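Local coordinates for protein lectin (Griffonia simplicifolia, PDB 1HQL) that binds the alpha-galactose-terminated xenograft antigen in a shallow pocket beside a calcium and a manganese ion, as a legume lectin built of beta sheets, at residues B[70-76]-B[231-237]; B[169-174]-B[186-191]; B[43-49]-B[218-224]. All coordinates share one frame. Numbering follows the deposited sequence.

Interaction 1: B[70-76]-B[231-237]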
loop_
_atom_site.group_PDB
_atom_site.type_symbol
_atom_site.label_atom_id
_atom_site.label_comp_id
_atom_site.label_asym_id
_atom_site.label_seq_id
_atom_site.Cartn_x
_atom_site.Cartn_y
_atom_site.Cartn_z
ATOM N N SER B 70 -22.380 -14.440 -9.698
ATOM C CA SER B 70 -21.410 -13.461 -10.144
ATOM C C SER B 70 -20.177 -13.633 -9.274
ATOM O O SER B 70 -20.273 -14.075 -8.119
ATOM C CB SER B 70 -21.966 -12.031 -10.001
ATOM O OG SER B 70 -22.993 -11.788 -10.958
ATOM N N PHE B 71 -19.016 -13.313 -9.828
ATOM C CA PHE B 71 -17.796 -13.423 -9.055
ATOM C C PHE B 71 -16.766 -12.427 -9.531
ATOM O O PHE B 71 -16.893 -11.837 -10.605
ATOM C CB PHE B 71 -17.220 -14.851 -9.115
ATOM C CG PHE B 71 -16.739 -15.270 -10.481
ATOM C CD1 PHE B 71 -15.533 -14.804 -10.992
ATOM C CD2 PHE B 71 -17.495 -16.142 -11.253
ATOM C CE1 PHE B 71 -15.086 -15.206 -12.255
ATOM C CE2 PHE B 71 -17.070 -16.548 -12.505
ATOM C CZ PHE B 71 -15.857 -16.082 -13.015
ATOM N N TYR B 72 -15.749 -12.240 -8.702
ATOM C CA TYR B 72 -14.651 -11.339 -8.996
ATOM C C TYR B 72 -13.366 -11.916 -8.401
ATOM O O TYR B 72 -13.374 -12.535 -7.333
ATOM C CB TYR B 72 -14.908 -9.959 -8.383
ATOM C CG TYR B 72 -13.770 -8.976 -8.594
ATOM C CD1 TYR B 72 -13.523 -8.414 -9.849
ATOM C CD2 TYR B 72 -12.928 -8.624 -7.539
ATOM C CE1 TYR B 72 -12.457 -7.522 -10.041
ATOM C CE2 TYR B 72 -11.874 -7.747 -7.720
ATOM C CZ TYR B 72 -11.640 -7.198 -8.969
ATOM O OH TYR B 72 -10.581 -6.331 -9.122
ATOM N N THR B 73 -12.256 -11.738 -9.099
ATOM C CA THR B 73 -10.987 -12.218 -8.573
ATOM C C THR B 73 -9.924 -11.217 -8.943
ATOM O O THR B 73 -10.032 -10.524 -9.943
ATOM C CB THR B 73 -10.589 -13.617 -9.120
ATOM O OG1 THR B 73 -9.514 -14.141 -8.327
ATOM C CG2 THR B 73 -10.125 -13.537 -10.581
ATOM N N GLU B 74 -8.908 -11.115 -8.107
ATOM C CA GLU B 74 -7.837 -10.186 -8.380
ATOM C C GLU B 74 -6.580 -10.860 -7.903
ATOM O O GLU B 74 -6.574 -11.485 -6.852
ATOM C CB GLU B 74 -8.063 -8.863 -7.627
ATOM C CG GLU B 74 -7.171 -7.725 -8.080
ATOM C CD GLU B 74 -7.487 -6.415 -7.370
ATOM O OE1 GLU B 74 -8.650 -5.960 -7.446
ATOM O OE2 GLU B 74 -6.573 -5.838 -6.741
ATOM N N PHE B 75 -5.523 -10.767 -8.692
ATOM C CA PHE B 75 -4.261 -11.351 -8.289
ATOM C C PHE B 75 -3.120 -10.659 -8.990
ATOM O O PHE B 75 -3.282 -10.100 -10.072
ATOM C CB PHE B 75 -4.225 -12.870 -8.560
ATOM C CG PHE B 75 -4.355 -13.255 -10.008
ATOM C CD1 PHE B 75 -3.235 -13.326 -10.835
ATOM C CD2 PHE B 75 -5.595 -13.606 -10.531
ATOM C CE1 PHE B 75 -3.355 -13.749 -12.166
ATOM C CE2 PHE B 75 -5.726 -14.026 -11.843
ATOM C CZ PHE B 75 -4.605 -14.099 -12.666
ATOM N N THR B 76 -1.964 -10.677 -8.346
ATOM C CA THR B 76 -0.781 -10.054 -8.913
ATOM C C THR B 76 0.201 -11.158 -9.272
ATOM O O THR B 76 0.256 -12.189 -8.607
ATOM C CB THR B 76 -0.116 -9.081 -7.898
ATOM O OG1 THR B 76 0.137 -9.768 -6.665
ATOM C CG2 THR B 76 -1.033 -7.884 -7.615
ATOM N N LEU B 231 1.926 -13.261 -6.392
ATOM C CA LEU B 231 2.207 -12.580 -5.130
ATOM C C LEU B 231 1.015 -12.415 -4.189
ATOM O O LEU B 231 1.176 -12.408 -2.962
ATOM C CB LEU B 231 2.812 -11.195 -5.416
ATOM C CG LEU B 231 3.791 -11.049 -6.592
ATOM C CD1 LEU B 231 4.718 -9.849 -6.355
ATOM C CD2 LEU B 231 4.614 -12.314 -6.740
ATOM N N SER B 232 -0.175 -12.270 -4.762
ATOM C CA SER B 232 -1.390 -12.087 -3.969
ATOM C C SER B 232 -2.597 -12.586 -4.740
ATOM O O SER B 232 -2.562 -12.703 -5.964
ATOM C CB SER B 232 -1.597 -10.606 -3.631
ATOM O OG SER B 232 -1.750 -9.842 -4.812
ATOM N N TRP B 233 -3.685 -12.834 -4.022
ATOM C CA TRP B 233 -4.872 -13.359 -4.660
ATOM C C TRP B 233 -6.085 -13.301 -3.750
ATOM O O TRP B 233 -6.022 -13.732 -2.594
ATOM C CB TRP B 233 -4.590 -14.813 -5.080
ATOM C CG TRP B 233 -5.663 -15.473 -5.908
ATOM C CD1 TRP B 233 -6.519 -14.860 -6.773
ATOM C CD2 TRP B 233 -5.959 -16.879 -5.982
ATOM N NE1 TRP B 233 -7.328 -15.786 -7.378
ATOM C CE2 TRP B 233 -7.008 -17.033 -6.914
ATOM C CE3 TRP B 233 -5.441 -18.022 -5.352
ATOM C CZ2 TRP B 233 -7.555 -18.284 -7.236
ATOM C CZ3 TRP B 233 -5.989 -19.277 -5.675
ATOM C CH2 TRP B 233 -7.034 -19.390 -6.610
ATOM N N ARG B 234 -7.186 -12.758 -4.270
ATOM C CA ARG B 234 -8.424 -12.696 -3.514
ATOM C C ARG B 234 -9.578 -13.022 -4.456
ATOM O O ARG B 234 -9.470 -12.888 -5.670
ATOM C CB ARG B 234 -8.601 -11.326 -2.862
ATOM C CG ARG B 234 -9.200 -10.256 -3.714
ATOM C CD ARG B 234 -9.369 -9.020 -2.859
ATOM N NE ARG B 234 -10.074 -7.964 -3.566
ATOM C CZ ARG B 234 -11.385 -7.944 -3.751
ATOM N NH1 ARG B 234 -12.127 -8.925 -3.271
ATOM N NH2 ARG B 234 -11.946 -6.947 -4.412
ATOM N N PHE B 235 -10.691 -13.461 -3.894
ATOM C CA PHE B 235 -11.827 -13.846 -4.712
ATOM C C PHE B 235 -13.104 -13.734 -3.908
ATOM O O PHE B 235 -13.090 -13.865 -2.682
ATOM C CB PHE B 235 -11.631 -15.298 -5.177
ATOM C CG PHE B 235 -12.827 -15.896 -5.889
ATOM C CD1 PHE B 235 -12.949 -15.819 -7.269
ATOM C CD2 PHE B 235 -13.825 -16.539 -5.167
ATOM C CE1 PHE B 235 -14.049 -16.373 -7.931
ATOM C CE2 PHE B 235 -14.935 -17.099 -5.813
ATOM C CZ PHE B 235 -15.051 -17.017 -7.198
ATOM N N SER B 236 -14.206 -13.465 -4.591
ATOM C CA SER B 236 -15.486 -13.392 -3.914
ATOM C C SER B 236 -16.525 -13.798 -4.945
ATOM O O SER B 236 -16.359 -13.544 -6.145
ATOM C CB SER B 236 -15.754 -11.980 -3.362
ATOM O OG SER B 236 -16.398 -11.146 -4.311
ATOM N N SER B 237 -17.573 -14.465 -4.480
ATOM C CA SER B 237 -18.627 -14.928 -5.369
ATOM C C SER B 237 -19.978 -14.830 -4.673
ATOM O O SER B 237 -20.063 -14.986 -3.455
ATOM C CB SER B 237 -18.369 -16.376 -5.772
ATOM O OG SER B 237 -19.168 -16.722 -6.881
#
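Ser-70 opens an antiparallel pairing of neighbouring strands in one sheet of the legume lectin beta sandwich, its carbonyl O accepting a hydrogen bond from Ser-237 OG (3.1 Å). Phe-71 turns to the apolar face, its CB 3.6 Å from Phe-235 CZ, though the two rings barely overlap. Tyr-72 N bonds Ser-236 O (2.9 Å) and Ser-236 N bonds Tyr-72 O (3.0 Å), while Tyr-72 OH donates to Glu-74 OE1 (2.6 Å). Thr-73 fits the buried face because OG1 is satisfied twice, accepting from Trp-233 NE1 and donating to Arg-234 O, both at 2.9 Å. Glu-74 and Arg-234 form a backbone hydrogen-bonded pair, Arg-234 N to Glu-74 O at 2.9 Å and Glu-74 N to Arg-234 O at 3.1 Å. Phe-75 sets its ring edge toward the face of the Trp-233 five-membered ring, an offset T-shaped pair with centroids 5.7 Å apart. Thr-76 OG1 shares a hydrogen bond with Ser-232 OG (2.6 Å). Phe-71, Phe-75, Trp-233 and Phe-235 thus pack toward the facing sheet, whereas Glu-74 forms a salt bridge with Arg-174 of a second subunit and Arg-234 one with Asp-195 of that subunit: the chemistry implies a charged interface backed by an aromatic core.

Interaction 2: B[169-174]-B[186-191]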
loop_
_atom_site.group_PDB
_atom_site.type_symbol
_atom_site.label_atom_id
_atom_site.label_comp_id
_atom_site.label_asym_id
_atom_site.label_seq_id
_atom_site.Cartn_x
_atom_site.Cartn_y
_atom_site.Cartn_z
ATOM N N LYS B 169 8.089 -5.981 -14.271
ATOM C CA LYS B 169 7.271 -5.334 -13.249
ATOM C C LYS B 169 6.148 -6.238 -12.771
ATOM O O LYS B 169 5.815 -7.220 -13.426
ATOM C CB LYS B 169 6.692 -4.033 -13.801
ATOM C CG LYS B 169 7.772 -3.097 -14.332
ATOM C CD LYS B 169 7.225 -2.127 -15.366
ATOM C CE LYS B 169 8.367 -1.457 -16.125
ATOM N NZ LYS B 169 7.922 -0.897 -17.438
ATOM N N ILE B 170 5.583 -5.917 -11.614
ATOM C CA ILE B 170 4.487 -6.704 -11.072
ATOM C C ILE B 170 3.212 -6.329 -11.808
ATOM O O ILE B 170 2.882 -5.154 -11.919
ATOM C CB ILE B 170 4.296 -6.432 -9.564
ATOM C CG1 ILE B 170 5.541 -6.892 -8.798
ATOM C CG2 ILE B 170 3.038 -7.141 -9.057
ATOM C CD1 ILE B 170 5.509 -6.593 -7.319
ATOM N N ALA B 171 2.506 -7.328 -12.327
ATOM C CA ALA B 171 1.261 -7.084 -13.044
ATOM C C ALA B 171 0.073 -7.418 -12.155
ATOM O O ALA B 171 0.169 -8.261 -11.264
ATOM C CB ALA B 171 1.205 -7.927 -14.319
ATOM N N THR B 172 -1.046 -6.747 -12.398
ATOM C CA THR B 172 -2.262 -6.983 -11.638
ATOM C C THR B 172 -3.367 -7.445 -12.576
ATOM O O THR B 172 -3.740 -6.732 -13.501
ATOM C CB THR B 172 -2.717 -5.702 -10.895
ATOM O OG1 THR B 172 -1.703 -5.314 -9.952
ATOM C CG2 THR B 172 -4.008 -5.944 -10.157
ATOM N N ALA B 173 -3.871 -8.652 -12.344
ATOM C CA ALA B 173 -4.938 -9.210 -13.174
ATOM C C ALA B 173 -6.270 -9.147 -12.409
ATOM O O ALA B 173 -6.322 -9.446 -11.219
ATOM C CB ALA B 173 -4.604 -10.664 -13.556
ATOM N N ARG B 174 -7.331 -8.733 -13.090
ATOM C CA ARG B 174 -8.657 -8.631 -12.475
ATOM C C ARG B 174 -9.639 -9.310 -13.423
ATOM O O ARG B 174 -9.649 -9.045 -14.618
ATOM C CB ARG B 174 -9.064 -7.168 -12.294
ATOM C CG ARG B 174 -8.040 -6.296 -11.596
ATOM C CD ARG B 174 -8.577 -4.889 -11.347
ATOM N NE ARG B 174 -7.522 -3.968 -10.939
ATOM C CZ ARG B 174 -6.605 -3.495 -11.774
ATOM N NH1 ARG B 174 -6.630 -3.857 -13.052
ATOM N NH2 ARG B 174 -5.657 -2.681 -11.338
ATOM N N VAL B 186 -11.880 -9.240 -18.313
ATOM C CA VAL B 186 -10.553 -9.325 -17.735
ATOM C C VAL B 186 -9.833 -8.006 -17.946
ATOM O O VAL B 186 -9.923 -7.395 -19.008
ATOM C CB VAL B 186 -9.669 -10.467 -18.342
ATOM C CG1 VAL B 186 -9.612 -10.377 -19.862
ATOM C CG2 VAL B 186 -8.244 -10.357 -17.764
ATOM N N VAL B 187 -9.128 -7.562 -16.915
ATOM C CA VAL B 187 -8.353 -6.341 -17.012
ATOM C C VAL B 187 -6.948 -6.645 -16.491
ATOM O O VAL B 187 -6.797 -7.127 -15.372
ATOM C CB VAL B 187 -8.973 -5.181 -16.181
ATOM C CG1 VAL B 187 -8.120 -3.937 -16.341
ATOM C CG2 VAL B 187 -10.394 -4.889 -16.642
ATOM N N LEU B 188 -5.934 -6.379 -17.313
ATOM C CA LEU B 188 -4.544 -6.611 -16.926
ATOM C C LEU B 188 -3.906 -5.243 -16.766
ATOM O O LEU B 188 -3.900 -4.452 -17.705
ATOM C CB LEU B 188 -3.795 -7.389 -18.018
ATOM C CG LEU B 188 -2.749 -8.444 -17.616
ATOM C CD1 LEU B 188 -1.728 -8.628 -18.754
ATOM C CD2 LEU B 188 -2.050 -8.036 -16.351
ATOM N N SER B 189 -3.331 -4.971 -15.603
ATOM C CA SER B 189 -2.734 -3.660 -15.375
ATOM C C SER B 189 -1.265 -3.660 -14.968
ATOM O O SER B 189 -0.827 -4.499 -14.189
ATOM C CB SER B 189 -3.554 -2.909 -14.323
ATOM O OG SER B 189 -4.886 -2.725 -14.776
ATOM N N TYR B 190 -0.511 -2.706 -15.504
ATOM C CA TYR B 190 0.904 -2.575 -15.171
ATOM C C TYR B 190 1.147 -1.224 -14.514
ATOM O O TYR B 190 0.593 -0.213 -14.942
ATOM C CB TYR B 190 1.770 -2.711 -16.426
ATOM C CG TYR B 190 1.891 -4.129 -16.920
ATOM C CD1 TYR B 190 0.877 -4.725 -17.670
ATOM C CD2 TYR B 190 3.006 -4.894 -16.594
ATOM C CE1 TYR B 190 0.974 -6.057 -18.079
ATOM C CE2 TYR B 190 3.117 -6.214 -16.991
ATOM C CZ TYR B 190 2.104 -6.794 -17.728
ATOM O OH TYR B 190 2.239 -8.115 -18.075
ATOM N N PRO B 191 1.996 -1.190 -13.471
ATOM C CA PRO B 191 2.316 0.043 -12.740
ATOM C C PRO B 191 2.775 1.198 -13.628
ATOM O O PRO B 191 2.741 2.356 -13.217
ATOM C CB PRO B 191 3.391 -0.413 -11.754
ATOM C CG PRO B 191 4.068 -1.524 -12.489
ATOM C CD PRO B 191 2.891 -2.282 -13.055
HETATM O O HOH W 1 0.228 -3.950 -11.021
#
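Four backbone hydrogen bonds form the ladder between residues 169-174 and 186-191. Thr-172 N gives to Ser-189 O (2.9 Å) and Ser-189 N to Thr-172 O (2.8 Å); two residues further along, Arg-174 N reaches Val-187 O and Val-187 N reaches Arg-174 O, both at 2.8 Å. These are the hydrogen-bonded pairs of an antiparallel hairpin, with Ala-173 and Leu-188 as the non-hydrogen-bonded pair between them. A side-chain bond reinforces the ladder: Arg-174 NH1 donates to Ser-189 OG at 2.7 Å. The long arginine can run back along the sheet to this small hydroxyl, which also bonds Asp-195, while Arg-174 NH2 forms a salt bridge to Glu-74 of the second subunit. Beside Ile-170 and Thr-172 a water links Thr-172 OG1 (2.6 Å) and Ile-170 O (3.0 Å), with a weak bond to Ser-189 O.

Packing differs on the two faces. Val-187 CG1 lies 3.6 Å from Arg-174 NH1, on the face turned to the second subunit. On the inner face Ala-171 is small enough to sit over the Tyr-190 ring, its CB 4.0 Å from the centroid in a CH-pi contact, and the same CB touches Leu-188 CD2 at 3.8 Å. At the exposed end Lys-169 CB meets Pro-191 CG (3.9 Å).

In the legume lectin beta sandwich the hairpin continues one sheet between strand 70-81, beside 171-178, and strand 195-201, beside 183-189, while Ala-173, Val-186 and Leu-188 pack on strand 125-130 of the facing sheet.

Interaction 3: B[43-49]-B[218-224]. With GLA (alpha-D-galactopyranose), chain E.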
loop_
_atom_site.group_PDB
_atom_site.type_symbol
_atom_site.label_atom_id
_atom_site.label_comp_id
_atom_site.label_asym_id
_atom_site.label_seq_id
_atom_site.Cartn_x
_atom_site.Cartn_y
_atom_site.Cartn_z
ATOM N N THR B 43 16.839 -22.247 -12.263
ATOM C CA THR B 43 16.437 -22.486 -13.645
ATOM C C THR B 43 15.166 -23.322 -13.693
ATOM O O THR B 43 15.101 -24.407 -13.118
ATOM C CB THR B 43 17.550 -23.219 -14.408
ATOM O OG1 THR B 43 18.769 -22.487 -14.254
ATOM C CG2 THR B 43 17.215 -23.341 -15.895
ATOM N N PRO B 44 14.131 -22.817 -14.378
ATOM C CA PRO B 44 12.867 -23.553 -14.476
ATOM C C PRO B 44 13.020 -24.840 -15.275
ATOM O O PRO B 44 13.698 -24.866 -16.304
ATOM C CB PRO B 44 11.936 -22.547 -15.154
ATOM C CG PRO B 44 12.884 -21.754 -16.018
ATOM C CD PRO B 44 14.055 -21.534 -15.095
ATOM N N LEU B 45 12.388 -25.904 -14.794
ATOM C CA LEU B 45 12.445 -27.190 -15.473
ATOM C C LEU B 45 11.547 -27.166 -16.701
ATOM O O LEU B 45 10.591 -26.378 -16.780
ATOM C CB LEU B 45 11.994 -28.321 -14.538
ATOM C CG LEU B 45 12.687 -28.474 -13.176
ATOM C CD1 LEU B 45 12.240 -29.767 -12.508
ATOM C CD2 LEU B 45 14.183 -28.488 -13.356
ATOM N N GLN B 46 11.861 -28.031 -17.658
ATOM C CA GLN B 46 11.103 -28.138 -18.894
ATOM C C GLN B 46 9.848 -28.976 -18.688
ATOM O O GLN B 46 9.784 -29.798 -17.771
ATOM C CB GLN B 46 11.954 -28.803 -19.980
ATOM C CG GLN B 46 13.259 -28.097 -20.316
ATOM C CD GLN B 46 14.069 -28.870 -21.350
ATOM O OE1 GLN B 46 14.305 -30.072 -21.203
ATOM N NE2 GLN B 46 14.498 -28.184 -22.402
ATOM N N TRP B 47 8.869 -28.762 -19.564
ATOM C CA TRP B 47 7.609 -29.497 -19.556
ATOM C C TRP B 47 7.027 -29.751 -18.171
ATOM O O TRP B 47 6.787 -30.888 -17.760
ATOM C CB TRP B 47 7.788 -30.816 -20.312
ATOM C CG TRP B 47 8.208 -30.600 -21.757
ATOM C CD1 TRP B 47 9.490 -30.625 -22.268
ATOM C CD2 TRP B 47 7.354 -30.237 -22.852
ATOM N NE1 TRP B 47 9.473 -30.295 -23.601
ATOM C CE2 TRP B 47 8.177 -30.047 -23.986
ATOM C CE3 TRP B 47 5.972 -30.041 -22.981
ATOM C CZ2 TRP B 47 7.660 -29.684 -25.238
ATOM C CZ3 TRP B 47 5.462 -29.680 -24.216
ATOM C CH2 TRP B 47 6.303 -29.501 -25.329
ATOM N N SER B 48 6.784 -28.675 -17.449
ATOM C CA SER B 48 6.215 -28.808 -16.126
ATOM C C SER B 48 4.865 -28.106 -16.110
ATOM O O SER B 48 4.579 -27.294 -16.995
ATOM C CB SER B 48 7.190 -28.207 -15.098
ATOM O OG SER B 48 8.432 -28.937 -15.093
ATOM N N ALA B 49 4.025 -28.455 -15.139
ATOM C CA ALA B 49 2.727 -27.812 -14.982
ATOM C C ALA B 49 2.339 -27.859 -13.512
ATOM O O ALA B 49 2.757 -28.756 -12.774
ATOM C CB ALA B 49 1.657 -28.494 -15.842
ATOM N N ALA B 218 -0.218 -22.751 -14.547
ATOM C CA ALA B 218 0.946 -22.303 -15.301
ATOM C C ALA B 218 1.691 -23.545 -15.784
ATOM O O ALA B 218 1.591 -24.617 -15.169
ATOM C CB ALA B 218 1.851 -21.438 -14.438
ATOM N N SER B 219 2.406 -23.400 -16.893
ATOM C CA SER B 219 3.172 -24.501 -17.461
ATOM C C SER B 219 4.321 -24.003 -18.345
ATOM O O SER B 219 4.399 -22.817 -18.699
ATOM C CB SER B 219 2.262 -25.409 -18.281
ATOM O OG SER B 219 1.633 -24.688 -19.328
ATOM N N THR B 220 5.213 -24.924 -18.682
ATOM C CA THR B 220 6.379 -24.626 -19.504
ATOM C C THR B 220 6.555 -25.753 -20.514
ATOM O O THR B 220 5.979 -26.838 -20.356
ATOM C CB THR B 220 7.668 -24.542 -18.638
ATOM O OG1 THR B 220 7.921 -25.819 -18.038
ATOM C CG2 THR B 220 7.508 -23.504 -17.529
ATOM N N GLY B 221 7.346 -25.473 -21.549
ATOM C CA GLY B 221 7.636 -26.442 -22.586
ATOM C C GLY B 221 9.138 -26.688 -22.654
ATOM O O GLY B 221 9.756 -26.998 -21.633
ATOM N N ASN B 222 9.730 -26.552 -23.840
ATOM C CA ASN B 222 11.173 -26.775 -24.024
ATOM C C ASN B 222 12.056 -25.652 -23.473
ATOM O O ASN B 222 13.101 -25.913 -22.883
ATOM C CB ASN B 222 11.521 -26.974 -25.512
ATOM C CG ASN B 222 11.150 -28.356 -26.033
ATOM O OD1 ASN B 222 11.433 -29.383 -25.399
ATOM N ND2 ASN B 222 10.532 -28.391 -27.215
ATOM N N ASN B 223 11.652 -24.403 -23.688
ATOM C CA ASN B 223 12.435 -23.270 -23.203
ATOM C C ASN B 223 12.468 -23.240 -21.694
ATOM O O ASN B 223 11.612 -23.819 -21.023
ATOM C CB ASN B 223 11.860 -21.940 -23.697
ATOM C CG ASN B 223 12.097 -21.712 -25.166
ATOM O OD1 ASN B 223 11.608 -20.738 -25.737
ATOM N ND2 ASN B 223 12.850 -22.609 -25.793
ATOM N N GLN B 224 13.460 -22.532 -21.170
ATOM C CA GLN B 224 13.640 -22.392 -19.740
ATOM C C GLN B 224 13.912 -20.915 -19.416
ATOM O O GLN B 224 14.768 -20.588 -18.592
ATOM C CB GLN B 224 14.801 -23.290 -19.289
ATOM C CG GLN B 224 14.524 -24.779 -19.488
ATOM C CD GLN B 224 15.712 -25.642 -19.108
ATOM O OE1 GLN B 224 16.685 -25.735 -19.853
ATOM N NE2 GLN B 224 15.650 -26.257 -17.935
HETATM C C1 GLA E . 7.190 -26.258 -27.251
HETATM C C2 GLA E . 5.778 -26.152 -26.627
HETATM C C3 GLA E . 5.287 -24.694 -26.615
HETATM C C4 GLA E . 6.331 -23.786 -25.954
HETATM C C5 GLA E . 7.645 -23.954 -26.696
HETATM C C6 GLA E . 8.763 -23.060 -26.171
HETATM O O2 GLA E . 4.862 -26.956 -27.345
HETATM O O3 GLA E . 4.072 -24.604 -25.898
HETATM O O4 GLA E . 6.505 -24.170 -24.592
HETATM O O5 GLA E . 8.070 -25.336 -26.601
HETATM O O6 GLA E . 9.271 -23.533 -24.930
HETATM O O HOH W 2 10.883 -24.031 -18.437
#
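This contact builds one wall of the glycan pocket, to which Trp-47, Gly-221, Asn-222 and Asn-223 belong. Asn-223 N donates to galactose O6 (2.8 Å). A weak bond runs from Asn-222 N to galactose O5 (3.4 Å). Gly-221 lies with CA 3.2 Å from the sugar's O4, where a CB would clash; the same CA makes a CH-pi contact over the face of the Trp-47 six-membered ring, 3.8 Å from its centroid. Trp-47 NE1 donates to Asn-222 OD1 (2.8 Å) and Trp-47 N to Gly-221 O (2.9 Å). Threonine suits position 220 because its hydroxyl can tie the two loops, Thr-220 OG1 giving to Leu-45 O (3.0 Å) and accepting from Ser-48 N (3.1 Å). Gln-46 NE2 reaches Asn-222 O (2.7 Å) and Gln-224 NE2 reaches Pro-44 O (2.9 Å). Asp-88, Glu-106 and Asn-134 also hydrogen-bond to the galactose. The two loops lie where strand 49-59 begins and strand 211-219 ends, neighbours paired at Ala-49 and Ser-219.

Interactions 1 and 2 belong to the same antiparallel sheet: strands 70-81 and 171-178 are neighbours, joined where Phe-75 O meets Ala-173 N at 2.8 Å, probably in a hydrogen bond. Interaction 2 is mostly buried, interaction 1 partly so, and both back a polar face turned to the second subunit with an apolar one. Interaction 1 is rich in aromatic packing, interaction 2 in smaller aliphatic residues. Interaction 3 lies apart, its centre about 26 Å from that of interaction 1 and about 23 Å from that of interaction 2. There loops largely replace strands, and side-chain amides bond beside the exposed Gln-46 and Trp-47 at the glycan pocket, where no other chain touches the segments.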